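Long-range contact in alpha-L-rhamnosidase (Streptomyces avermitilis, PDB 3W5M), which releases terminal alpha-L-rhamnose by hydrolysis from citrus flavonoids and gum arabic and carries a calcium-dependent module that binds L-rhamnose: residues A[598-610]-A[951-963]. Sequence-based numbering, arbitrary orientation.
Sequences FTFEFETNVPMLN and GEVTSARATFASL
Asn-605 closes one end of an antiparallel strand pair by gripping the turn before strand 955-962 with both ends of its amide. Its ND2 gives a nearly straight bond (174°) to Glu-952 O, 2.9 Å away and lying in the amide plane, while OD1 takes Thr-954 N at 2.8 Å from above the carbonyl plane. With chi1 at 63°, CG sits between the backbone N and carbonyl carbon, turning the amide across to the Glu-952 to Thr-954 backbone. Were Asn-605 an alanine, Glu-952 O and Thr-954 N would probably lose these mates and the turn would be held less firmly. Next to it, Leu-609 CD1 meets Val-953 CG2 at 3.7 Å, bringing the first turn of helix 607-622 against the same loop; Leu-874 and Tyr-871 of helix 867-875 also pack here.

Along the strands, Glu-601 pairs with Thr-959 and Glu-603 with Arg-957 through reciprocal backbone bonds. On the face carrying the charges, extended Glu-603 brings OE1 over the guanidinium of Arg-957, 3.1 Å from NH1; the two planes stand 81° apart, and no N-H points at the oxygen. On the buried face the side chains of Phe-600 and Phe-960 cross at about a right angle, Phe-600 CD2 lying 3.7 Å from Phe-960 CB. Phe-600 CE1 and CZ lie near Ala-958 CB; the rings of Tyr-653 and Tyr-927 also meet Phe-600.

Strand 600-604, leading into the catalytic (alpha/alpha)6-barrel, thus edges the C-terminal domain's sheet. Backbone bonds and apolar packing join the domains; the outward salt bridge rests on charge attraction alone.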
loop_
_atom_site.group_PDB
_atom_site.type_symbol
_atom_site.label_atom_id
_atom_site.label_comp_id
_atom_site.label_asym_id
_atom_site.label_seq_id
_atom_site.Cartn_x
_atom_site.Cartn_y
_atom_site.Cartn_z
ATOM N N PHE A 598 9.896 6.000 11.316
ATOM C CA PHE A 598 8.987 7.050 11.783
ATOM C C PHE A 598 9.814 8.269 12.155
ATOM O O PHE A 598 10.893 8.146 12.703
ATOM C CB PHE A 598 8.146 6.549 12.972
ATOM C CG PHE A 598 7.180 5.474 12.576
ATOM C CD1 PHE A 598 7.579 4.130 12.576
ATOM C CD2 PHE A 598 5.908 5.810 12.115
ATOM C CE1 PHE A 598 6.696 3.145 12.136
ATOM C CE2 PHE A 598 5.016 4.823 11.690
ATOM C CZ PHE A 598 5.419 3.490 11.703
ATOM N N THR A 599 9.324 9.456 11.818
ATOM C CA THR A 599 10.175 10.633 11.905
ATOM C C THR A 599 9.544 11.777 12.701
ATOM O O THR A 599 10.049 12.904 12.669
ATOM C CB THR A 599 10.534 11.161 10.494
ATOM O OG1 THR A 599 9.332 11.299 9.732
ATOM C CG2 THR A 599 11.507 10.178 9.772
ATOM N N PHE A 600 8.461 11.510 13.424
ATOM C CA PHE A 600 7.866 12.562 14.248
ATOM C C PHE A 600 7.337 12.050 15.568
ATOM O O PHE A 600 6.353 11.297 15.598
ATOM C CB PHE A 600 6.744 13.306 13.497
ATOM C CG PHE A 600 6.506 14.713 14.013
ATOM C CD1 PHE A 600 5.671 14.951 15.102
ATOM C CD2 PHE A 600 7.143 15.809 13.411
ATOM C CE1 PHE A 600 5.471 16.245 15.574
ATOM C CE2 PHE A 600 6.935 17.095 13.884
ATOM C CZ PHE A 600 6.101 17.309 14.965
ATOM N N GLU A 601 7.983 12.467 16.654
ATOM C CA GLU A 601 7.503 12.156 18.010
ATOM C C GLU A 601 6.707 13.354 18.505
ATOM O O GLU A 601 7.197 14.475 18.438
ATOM C CB GLU A 601 8.670 11.927 18.955
ATOM C CG GLU A 601 9.735 10.979 18.446
ATOM C CD GLU A 601 9.756 9.687 19.220
ATOM O OE1 GLU A 601 9.187 9.675 20.336
ATOM O OE2 GLU A 601 10.339 8.692 18.722
ATOM N N PHE A 602 5.499 13.116 19.006
ATOM C CA PHE A 602 4.588 14.189 19.387
ATOM C C PHE A 602 3.883 13.771 20.663
ATOM O O PHE A 602 3.326 12.667 20.723
ATOM C CB PHE A 602 3.583 14.401 18.261
ATOM C CG PHE A 602 2.523 15.441 18.537
ATOM C CD1 PHE A 602 2.822 16.795 18.509
ATOM C CD2 PHE A 602 1.208 15.056 18.766
ATOM C CE1 PHE A 602 1.823 17.755 18.730
ATOM C CE2 PHE A 602 0.208 15.994 18.990
ATOM C CZ PHE A 602 0.516 17.351 18.964
ATOM N N GLU A 603 3.897 14.654 21.673
ATOM C CA GLU A 603 3.210 14.388 22.936
ATOM C C GLU A 603 2.742 15.691 23.562
ATOM O O GLU A 603 3.499 16.658 23.632
ATOM C CB GLU A 603 4.127 13.634 23.895
ATOM C CG GLU A 603 3.455 13.213 25.192
ATOM C CD GLU A 603 4.421 12.559 26.160
ATOM O OE1 GLU A 603 5.648 12.528 25.878
ATOM O OE2 GLU A 603 3.944 12.074 27.212
ATOM N N THR A 604 1.485 15.703 23.995
ATOM C CA THR A 604 0.886 16.859 24.676
ATOM C C THR A 604 0.380 16.410 26.049
ATOM O O THR A 604 0.416 15.209 26.368
ATOM C CB THR A 604 -0.300 17.457 23.893
ATOM O OG1 THR A 604 -1.448 16.600 24.010
ATOM C CG2 THR A 604 0.028 17.682 22.412
ATOM N N ASN A 605 -0.076 17.376 26.855
ATOM C CA ASN A 605 -0.780 17.095 28.111
ATOM C C ASN A 605 -2.191 16.501 27.939
ATOM O O ASN A 605 -2.790 16.071 28.932
ATOM C CB ASN A 605 -0.891 18.383 28.947
ATOM C CG ASN A 605 -1.726 19.451 28.256
ATOM O OD1 ASN A 605 -1.288 20.057 27.275
ATOM N ND2 ASN A 605 -2.938 19.687 28.764
ATOM N N VAL A 606 -2.709 16.496 26.705
ATOM C CA VAL A 606 -4.074 16.080 26.368
ATOM C C VAL A 606 -4.183 14.680 25.747
ATOM O O VAL A 606 -3.897 14.493 24.557
ATOM C CB VAL A 606 -4.728 17.081 25.418
ATOM C CG1 VAL A 606 -6.192 16.734 25.187
ATOM C CG2 VAL A 606 -4.593 18.482 25.986
ATOM N N PRO A 607 -4.622 13.691 26.553
ATOM C CA PRO A 607 -4.708 12.307 26.068
ATOM C C PRO A 607 -5.362 12.154 24.682
ATOM O O PRO A 607 -4.840 11.395 23.851
ATOM C CB PRO A 607 -5.510 11.610 27.168
ATOM C CG PRO A 607 -5.099 12.353 28.404
ATOM C CD PRO A 607 -5.037 13.788 27.967
ATOM N N MET A 608 -6.435 12.902 24.409
ATOM C CA MET A 608 -7.156 12.760 23.156
ATOM C C MET A 608 -6.326 13.158 21.934
ATOM O O MET A 608 -6.522 12.624 20.815
ATOM C CB MET A 608 -8.445 13.564 23.159
ATOM C CG MET A 608 -9.438 13.086 22.113
ATOM S SD MET A 608 -10.416 14.402 21.370
ATOM C CE MET A 608 -9.291 14.937 20.074
ATOM N N LEU A 609 -5.408 14.099 22.129
ATOM C CA LEU A 609 -4.587 14.525 20.994
ATOM C C LEU A 609 -3.481 13.537 20.773
ATOM O O LEU A 609 -3.060 13.325 19.634
ATOM C CB LEU A 609 -4.006 15.921 21.183
ATOM C CG LEU A 609 -5.000 17.071 21.266
ATOM C CD1 LEU A 609 -4.172 18.341 21.426
ATOM C CD2 LEU A 609 -5.970 17.143 20.093
ATOM N N ASN A 610 -2.993 12.958 21.861
ATOM C CA ASN A 610 -1.983 11.919 21.758
ATOM C C ASN A 610 -2.540 10.696 21.028
ATOM O O ASN A 610 -1.826 10.068 20.227
ATOM C CB ASN A 610 -1.423 11.577 23.129
ATOM C CG ASN A 610 -0.807 12.796 23.823
ATOM O OD1 ASN A 610 -0.444 13.787 23.178
ATOM N ND2 ASN A 610 -0.695 12.726 25.130
ATOM N N GLY A 951 -6.832 26.052 23.268
ATOM C CA GLY A 951 -7.645 24.917 23.725
ATOM C C GLY A 951 -7.192 24.416 25.082
ATOM O O GLY A 951 -6.988 25.204 26.001
ATOM N N GLU A 952 -6.963 23.111 25.195
ATOM C CA GLU A 952 -6.633 22.503 26.470
ATOM C C GLU A 952 -5.159 22.199 26.538
ATOM O O GLU A 952 -4.705 21.528 27.473
ATOM C CB GLU A 952 -7.410 21.191 26.674
ATOM C CG GLU A 952 -8.815 21.160 26.095
ATOM C CD GLU A 952 -9.497 19.795 26.225
ATOM O OE1 GLU A 952 -8.966 18.895 26.920
ATOM O OE2 GLU A 952 -10.573 19.624 25.617
ATOM N N VAL A 953 -4.401 22.669 25.542
ATOM C CA VAL A 953 -2.981 22.327 25.483
ATOM C C VAL A 953 -2.154 23.327 26.291
ATOM O O VAL A 953 -2.116 24.499 25.965
ATOM C CB VAL A 953 -2.429 22.265 24.029
ATOM C CG1 VAL A 953 -1.056 21.597 24.038
ATOM C CG2 VAL A 953 -3.384 21.537 23.089
ATOM N N THR A 954 -1.479 22.860 27.325
ATOM C CA THR A 954 -0.609 23.750 28.089
ATOM C C THR A 954 0.835 23.270 28.054
ATOM O O THR A 954 1.720 23.815 28.729
ATOM C CB THR A 954 -1.087 23.874 29.547
ATOM O OG1 THR A 954 -1.075 22.579 30.175
ATOM C CG2 THR A 954 -2.496 24.486 29.598
ATOM N N SER A 955 1.083 22.247 27.239
ATOM C CA SER A 955 2.300 21.484 27.372
ATOM C C SER A 955 2.420 20.658 26.105
ATOM O O SER A 955 1.464 19.999 25.730
ATOM C CB SER A 955 2.128 20.547 28.568
ATOM O OG SER A 955 3.372 20.146 29.092
ATOM N N ALA A 956 3.571 20.728 25.434
ATOM C CA ALA A 956 3.844 19.888 24.255
ATOM C C ALA A 956 5.331 19.654 24.061
ATOM O O ALA A 956 6.171 20.493 24.422
ATOM C CB ALA A 956 3.233 20.483 22.986
ATOM N N ARG A 957 5.669 18.508 23.484
ATOM C CA ARG A 957 7.050 18.198 23.167
ATOM C C ARG A 957 7.048 17.396 21.862
ATOM O O ARG A 957 6.152 16.596 21.630
ATOM C CB ARG A 957 7.713 17.442 24.322
ATOM C CG ARG A 957 7.933 15.966 24.097
ATOM C CD ARG A 957 8.053 15.200 25.406
ATOM N NE ARG A 957 8.761 13.926 25.234
ATOM C CZ ARG A 957 8.458 12.981 24.338
ATOM N NH1 ARG A 957 7.454 13.133 23.479
ATOM N NH2 ARG A 957 9.184 11.870 24.288
ATOM N N ALA A 958 8.026 17.661 21.000
ATOM C CA ALA A 958 8.095 17.005 19.689
ATOM C C ALA A 958 9.540 16.871 19.232
ATOM O O ALA A 958 10.399 17.687 19.596
ATOM C CB ALA A 958 7.309 17.798 18.660
ATOM N N THR A 959 9.818 15.843 18.433
ATOM C CA THR A 959 11.085 15.773 17.709
ATOM C C THR A 959 10.793 15.321 16.275
ATOM O O THR A 959 10.136 14.286 16.064
ATOM C CB THR A 959 12.066 14.784 18.364
ATOM O OG1 THR A 959 12.335 15.185 19.717
ATOM C CG2 THR A 959 13.394 14.729 17.575
ATOM N N PHE A 960 11.252 16.109 15.307
ATOM C CA PHE A 960 11.125 15.790 13.899
ATOM C C PHE A 960 12.500 15.386 13.373
ATOM O O PHE A 960 13.455 16.141 13.514
ATOM C CB PHE A 960 10.586 16.997 13.142
ATOM C CG PHE A 960 10.585 16.841 11.656
ATOM C CD1 PHE A 960 9.956 15.752 11.038
ATOM C CD2 PHE A 960 11.204 17.798 10.858
ATOM C CE1 PHE A 960 9.952 15.632 9.664
ATOM C CE2 PHE A 960 11.221 17.670 9.482
ATOM C CZ PHE A 960 10.604 16.583 8.883
ATOM N N ALA A 961 12.601 14.191 12.777
ATOM C CA ALA A 961 13.871 13.711 12.224
ATOM C C ALA A 961 14.033 14.292 10.813
ATOM O O ALA A 961 13.703 13.634 9.807
ATOM C CB ALA A 961 13.884 12.188 12.171
ATOM N N SER A 962 14.501 15.533 10.718
ATOM C CA SER A 962 14.680 16.150 9.406
ATOM C C SER A 962 15.920 15.578 8.717
ATOM O O SER A 962 16.756 14.932 9.363
ATOM C CB SER A 962 14.782 17.684 9.520
ATOM O OG SER A 962 16.106 18.072 9.809
ATOM N N LEU A 963 16.080 15.865 7.416
ATOM C CA LEU A 963 17.319 15.444 6.706
ATOM C C LEU A 963 18.618 16.054 7.281
ATOM O O LEU A 963 19.682 15.411 7.223
ATOM C CB LEU A 963 17.247 15.675 5.182
ATOM C CG LEU A 963 16.029 15.090 4.444
ATOM C CD1 LEU A 963 16.243 15.153 2.932
ATOM C CD2 LEU A 963 15.784 13.645 4.871
#